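PDB 6HNU: aromatic amino acid aminotransferase I, which probably transfers the amino group of aromatic amino acids to 2-oxoglutarate, with pyridoxal 5'-phosphate as cofactor, giving aromatic oxo-acids and glutamate. Local coordinates for residues 96-99 and 100-103; 152-155 and 156-159. All blocks are in the same frame, centred on the assembly; numbering follows the deposited sequence.

Interaction 1 (96-99 and 100-103)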
ATOM      1  N   GLN B  96      18.446  11.645  10.396  1.00 23.08           N
ATOM      2  CA  GLN B  96      17.884  11.404   9.028  1.00 22.38           C
ATOM      3  C   GLN B  96      17.821   9.901   8.746  1.00 24.01           C
ATOM      4  O   GLN B  96      18.525   9.108   9.409  1.00 21.08           O
ATOM      5  CB  GLN B  96      18.728  12.105   7.964  1.00 22.60           C
ATOM      6  CG  GLN B  96      18.785  13.619   8.137  1.00 21.72           C
ATOM      7  CD  GLN B  96      17.415  14.216   8.363  1.00 20.06           C
ATOM      8  OE1 GLN B  96      16.533  14.141   7.506  1.00 20.69           O
ATOM      9  NE2 GLN B  96      17.218  14.806   9.527  1.00 18.26           N
ATOM     10  N   ILE B  97      16.988   9.489   7.793  1.00 21.10           N
ATOM     11  CA  ILE B  97      16.932   8.065   7.372  1.00 20.25           C
ATOM     12  C   ILE B  97      17.613   8.010   6.010  1.00 20.32           C
ATOM     13  O   ILE B  97      16.956   8.233   4.966  1.00 20.01           O
ATOM     14  CB  ILE B  97      15.514   7.468   7.419  1.00 20.34           C
ATOM     15  CG1 ILE B  97      14.652   8.081   8.538  1.00 21.56           C
ATOM     16  CG2 ILE B  97      15.638   5.962   7.569  1.00 22.07           C
ATOM     17  CD1 ILE B  97      13.160   7.915   8.386  1.00 24.25           C
ATOM     18  N   GLU B  98      18.923   7.799   6.048  1.00 18.88           N
ATOM     19  CA  GLU B  98      19.794   7.860   4.849  1.00 19.33           C
ATOM     20  C   GLU B  98      19.244   6.862   3.826  1.00 18.58           C
ATOM     21  O   GLU B  98      18.696   5.805   4.247  1.00 17.64           O
ATOM     22  CB  GLU B  98      21.254   7.600   5.248  1.00 18.81           C
ATOM     23  CG  GLU B  98      21.530   6.188   5.740  1.00 19.24           C
ATOM     24  CD  GLU B  98      21.263   5.894   7.197  1.00 21.12           C
ATOM     25  OE1 GLU B  98      20.811   6.813   7.924  1.00 22.64           O
ATOM     26  OE2 GLU B  98      21.454   4.719   7.601  1.00 19.89           O
ATOM     27  N   LEU B  99      19.341   7.195   2.536  1.00 20.42           N
ATOM     28  CA  LEU B  99      18.625   6.433   1.477  1.00 19.73           C
ATOM     29  C   LEU B  99      19.142   4.991   1.397  1.00 20.57           C
ATOM     30  O   LEU B  99      18.378   4.136   0.945  1.00 18.35           O
ATOM     31  CB  LEU B  99      18.777   7.114   0.120  1.00 20.63           C
ATOM     32  CG  LEU B  99      18.332   8.572   0.043  1.00 20.91           C
ATOM     33  CD1 LEU B  99      18.541   9.081  -1.376  1.00 22.79           C
ATOM     34  CD2 LEU B  99      16.874   8.716   0.484  1.00 20.76           C
ATOM     35  N   ALA B 100      20.406   4.718   1.762  1.00 20.14           N
ATOM     36  CA  ALA B 100      20.942   3.345   1.772  1.00 20.34           C
ATOM     37  C   ALA B 100      20.059   2.466   2.687  1.00 19.30           C
ATOM     38  O   ALA B 100      19.963   1.269   2.436  1.00 19.23           O
ATOM     39  CB  ALA B 100      22.402   3.366   2.214  1.00 21.45           C
ATOM     40  N   ARG B 101      19.425   3.058   3.701  1.00 19.17           N
ATOM     41  CA  ARG B 101      18.514   2.410   4.677  1.00 19.20           C
ATOM     42  C   ARG B 101      17.028   2.693   4.330  1.00 20.20           C
ATOM     43  O   ARG B 101      16.241   1.702   4.268  1.00 18.62           O
ATOM     44  CB  ARG B 101      18.897   2.854   6.087  1.00 21.15           C
ATOM     45  CG  ARG B 101      18.092   2.228   7.219  1.00 21.09           C
ATOM     46  CD  ARG B 101      18.799   2.296   8.585  1.00 21.39           C
ATOM     47  NE  ARG B 101      19.106   3.692   8.876  1.00 21.69           N
ATOM     48  CZ  ARG B 101      18.359   4.503   9.623  1.00 21.16           C
ATOM     49  NH1 ARG B 101      17.286   4.041  10.251  1.00 20.91           N
ATOM     50  NH2 ARG B 101      18.701   5.781   9.750  1.00 18.59           N
ATOM     51  N   SER B 102      16.608   3.943   4.047  1.00 19.21           N
ATOM     52  CA  SER B 102      15.166   4.216   3.766  1.00 18.64           C
ATOM     53  C   SER B 102      14.717   3.569   2.439  1.00 18.90           C
ATOM     54  O   SER B 102      13.519   3.298   2.301  1.00 17.68           O
ATOM     55  CB  SER B 102      14.856   5.718   3.824  1.00 19.45           C
ATOM     56  OG  SER B 102      15.835   6.488   3.139  1.00 17.31           O
ATOM     57  N   LEU B 103      15.612   3.342   1.476  1.00 18.09           N
ATOM     58  CA  LEU B 103      15.295   2.708   0.156  1.00 19.70           C
ATOM     59  C   LEU B 103      15.606   1.194   0.175  1.00 18.06           C
ATOM     60  O   LEU B 103      15.355   0.504  -0.839  1.00 16.43           O
ATOM     61  CB  LEU B 103      16.069   3.428  -0.962  1.00 17.66           C
ATOM     62  CG  LEU B 103      15.664   4.873  -1.219  1.00 19.69           C
ATOM     63  CD1 LEU B 103      16.380   5.394  -2.456  1.00 18.59           C
ATOM     64  CD2 LEU B 103      14.144   4.997  -1.388  1.00 20.42           C
TER

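Interaction 2 (152-155 and 156-159)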
ATOM      1  N   PHE B 152      -9.907  -7.532  12.450  1.00 17.77           N
ATOM      2  CA  PHE B 152     -10.969  -7.708  13.482  1.00 17.28           C
ATOM      3  C   PHE B 152     -12.241  -8.369  12.935  1.00 18.59           C
ATOM      4  O   PHE B 152     -13.102  -8.670  13.751  1.00 21.77           O
ATOM      5  CB  PHE B 152     -11.293  -6.371  14.127  1.00 16.53           C
ATOM      6  CG  PHE B 152     -10.131  -5.774  14.863  1.00 15.70           C
ATOM      7  CD1 PHE B 152      -9.597  -6.405  15.969  1.00 15.64           C
ATOM      8  CD2 PHE B 152      -9.534  -4.610  14.418  1.00 15.89           C
ATOM      9  CE1 PHE B 152      -8.532  -5.850  16.668  1.00 14.97           C
ATOM     10  CE2 PHE B 152      -8.450  -4.077  15.092  1.00 15.05           C
ATOM     11  CZ  PHE B 152      -7.947  -4.696  16.210  1.00 15.23           C
ATOM     12  N   CYS B 153     -12.347  -8.621  11.646  1.00 17.09           N
ATOM     13  CA  CYS B 153     -13.614  -9.086  11.019  1.00 18.47           C
ATOM     14  C   CYS B 153     -13.408 -10.289  10.106  1.00 23.24           C
ATOM     15  O   CYS B 153     -12.482 -10.259   9.290  1.00 23.75           O
ATOM     16  CB  CYS B 153     -14.232  -7.960  10.206  1.00 18.53           C
ATOM     17  SG  CYS B 153     -14.628  -6.505  11.216  1.00 19.73           S
ATOM     18  N   SER B 154     -14.282 -11.305  10.252  1.00 26.52           N
ATOM     19  CA  SER B 154     -14.480 -12.420   9.301  1.00 25.88           C
ATOM     20  C   SER B 154     -15.754 -12.102   8.512  1.00 25.94           C
ATOM     21  O   SER B 154     -16.599 -11.299   9.030  1.00 21.45           O
ATOM     22  CB  SER B 154     -14.558 -13.765  10.016  1.00 27.02           C
ATOM     23  OG  SER B 154     -13.535 -13.928  11.031  1.00 26.53           O
ATOM     24  N   LYS B 155     -15.908 -12.703   7.333  1.00 22.05           N
ATOM     25  CA  LYS B 155     -17.125 -12.597   6.502  1.00 23.94           C
ATOM     26  C   LYS B 155     -18.358 -12.933   7.358  1.00 25.39           C
ATOM     27  O   LYS B 155     -18.278 -13.884   8.170  1.00 21.61           O
ATOM     28  CB  LYS B 155     -17.045 -13.530   5.296  1.00 29.86           C
ATOM     29  CG  LYS B 155     -18.293 -13.483   4.432  1.00 33.66           C
ATOM     30  CD  LYS B 155     -18.349 -14.499   3.303  1.00 40.69           C
ATOM     31  CE  LYS B 155     -19.785 -14.795   2.903  1.00 43.03           C
ATOM     32  NZ  LYS B 155     -19.861 -15.665   1.704  1.00 46.11           N
ATOM     33  N   GLY B 156     -19.415 -12.120   7.253  1.00 24.14           N
ATOM     34  CA  GLY B 156     -20.675 -12.277   8.009  1.00 23.44           C
ATOM     35  C   GLY B 156     -20.633 -11.599   9.371  1.00 22.30           C
ATOM     36  O   GLY B 156     -21.671 -11.550  10.031  1.00 23.70           O
ATOM     37  N   ASP B 157     -19.476 -11.102   9.832  1.00 23.14           N
ATOM     38  CA  ASP B 157     -19.403 -10.306  11.086  1.00 20.93           C
ATOM     39  C   ASP B 157     -20.111  -8.957  10.857  1.00 19.11           C
ATOM     40  O   ASP B 157     -20.371  -8.562   9.705  1.00 17.83           O
ATOM     41  CB  ASP B 157     -17.969 -10.079  11.584  1.00 20.71           C
ATOM     42  CG  ASP B 157     -17.258 -11.281  12.183  1.00 22.46           C
ATOM     43  OD1 ASP B 157     -17.927 -12.291  12.471  1.00 20.39           O
ATOM     44  OD2 ASP B 157     -16.017 -11.177  12.393  1.00 19.56           O
ATOM     45  N   THR B 158     -20.437  -8.274  11.942  1.00 18.54           N
ATOM     46  CA  THR B 158     -21.036  -6.923  11.929  1.00 19.03           C
ATOM     47  C   THR B 158     -20.071  -5.919  12.535  1.00 16.33           C
ATOM     48  O   THR B 158     -19.439  -6.210  13.591  1.00 16.77           O
ATOM     49  CB  THR B 158     -22.377  -6.916  12.680  1.00 21.13           C
ATOM     50  OG1 THR B 158     -23.250  -7.703  11.881  1.00 19.51           O
ATOM     51  CG2 THR B 158     -22.978  -5.534  12.829  1.00 21.24           C
ATOM     52  N   ILE B 159     -20.043  -4.744  11.926  1.00 17.30           N
ATOM     53  CA  ILE B 159     -19.511  -3.495  12.555  1.00 17.58           C
ATOM     54  C   ILE B 159     -20.625  -2.453  12.649  1.00 17.85           C
ATOM     55  O   ILE B 159     -21.605  -2.506  11.842  1.00 16.97           O
ATOM     56  CB  ILE B 159     -18.299  -2.966  11.773  1.00 18.16           C
ATOM     57  CG1 ILE B 159     -18.647  -2.568  10.338  1.00 17.16           C
ATOM     58  CG2 ILE B 159     -17.216  -4.014  11.841  1.00 18.94           C
ATOM     59  CD1 ILE B 159     -17.579  -1.723   9.671  1.00 17.09           C
TER
HETATM   60  O   HOH W   1     -18.914 -14.182  10.586  1.00 31.95           O

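Interaction 1 (96-99 and 100-103)
Arg-101 reaches back along the start of the short helix 99-102 to take the carboxylate of Glu-98, the N-cap residue, in a side-on salt bridge. NE points almost straight at OE2 of Glu-98 (2.9 Å, 175° at the hydrogen), and NH2 gives a second bond to Glu-98 OE1 (3.0 Å). Both oxygens lie close to the guanidinium plane, yet both are met from above the carboxylate, because the two flat groups are turned 49° against each other. Arg-101 leaves the backbone with CG anti to N (chi1 -177°), and the chain bends at chi3, which swings the guanidinium over toward Ile-97. The CG2 methyl of Ile-97 sits on one face of that group, off-centre toward its rim, 3.7 Å from CZ of Arg-101. Ser-102 holds OG between its own N and carbonyl carbon, where it donates to Ile-97 O (2.8 Å) from above the carbonyl plane. The carbonyl O of Glu-98 accepts from two amides, Ser-102 N at 2.8 Å and Arg-101 N at 2.9 Å. One residue further along, Leu-103 N bonds Leu-99 O, and Leu-103 CD1 packs on Leu-99 CB at 3.9 Å. Ile-97 and Ser-102 also touch helix 334-377, and Arg-101 NH1 has a second acid, Glu-113. With Glu-98 and Glu-113 both bound to it, the arginine probably favours the ionised form of Glu-98, and the two-nitrogen grip limits rotation of the guanidinium, tying the first turn of the helix to the chain that leads into it.

Interaction 2 (152-155 and 156-159)
Asp-157 and Ser-154 are joined by a reciprocal pair of hydrogen bonds across a type II beta turn that runs from Ser-154 to Asp-157. The backbone bond closes the turn: Asp-157 N donates to Ser-154 O at 3.0 Å. The side-chain bond runs the other way, from Ser-154 N to Asp-157 OD2 (2.8 Å), and is nearly straight at 172°, although the N-H comes in from well above the carboxylate plane. Asp-157 chi1 of -73° sets CG beside its own N and turns the carboxylate back over the first residue of the turn. Gly-156 has a positive phi (87°), which suits the third position of a type II turn.

A water makes the third polar link, donating to Asp-157 OD1 (2.8 Å) and, at an unusually short distance, to Lys-155 O. Each carboxylate oxygen thus has a donor, which should hold the group in one orientation.

The apolar part is a single touch, Cys-153 SG against Ile-159 CG2 at 3.6 Å, which joins the loop after the helix to the second residue of strand 158-162.

The turn connects helix 141-152 to that strand, which lies between 209-212 and 179-186 in the large mixed sheet of the fold type I PLP-dependent aminotransferases. Phe-209 meets Cys-153 and Ile-159, Ser-154 OG bonds Glu-19, and the backbone of Ile-159 pairs with Asn-179 and Val-181 of strand 179-186.

Overall arrangement
Interaction 1 and interaction 2 are separate local contacts in series along the chain, their centres 39 Å apart and their nearest atoms about 26 Å apart. In 96-103, the side chain of Leu-103 is about 9 Å from that of Tyr-105, a cofactor-binding residue, and about 11 Å from a bound pyridoxal phosphate; Leu-103 also packs on Ala-303 of the second subunit and makes backbone hydrogen bonds with that subunit, so this contact reaches into the dimer interface. In 152-159, the side chain of Ile-159 is about 11 Å from that of Phe-166, which also binds the cofactor, and about 12 Å from pyridoxal phosphate, with no other subunit touching it. Neither contact reaches the cofactor itself.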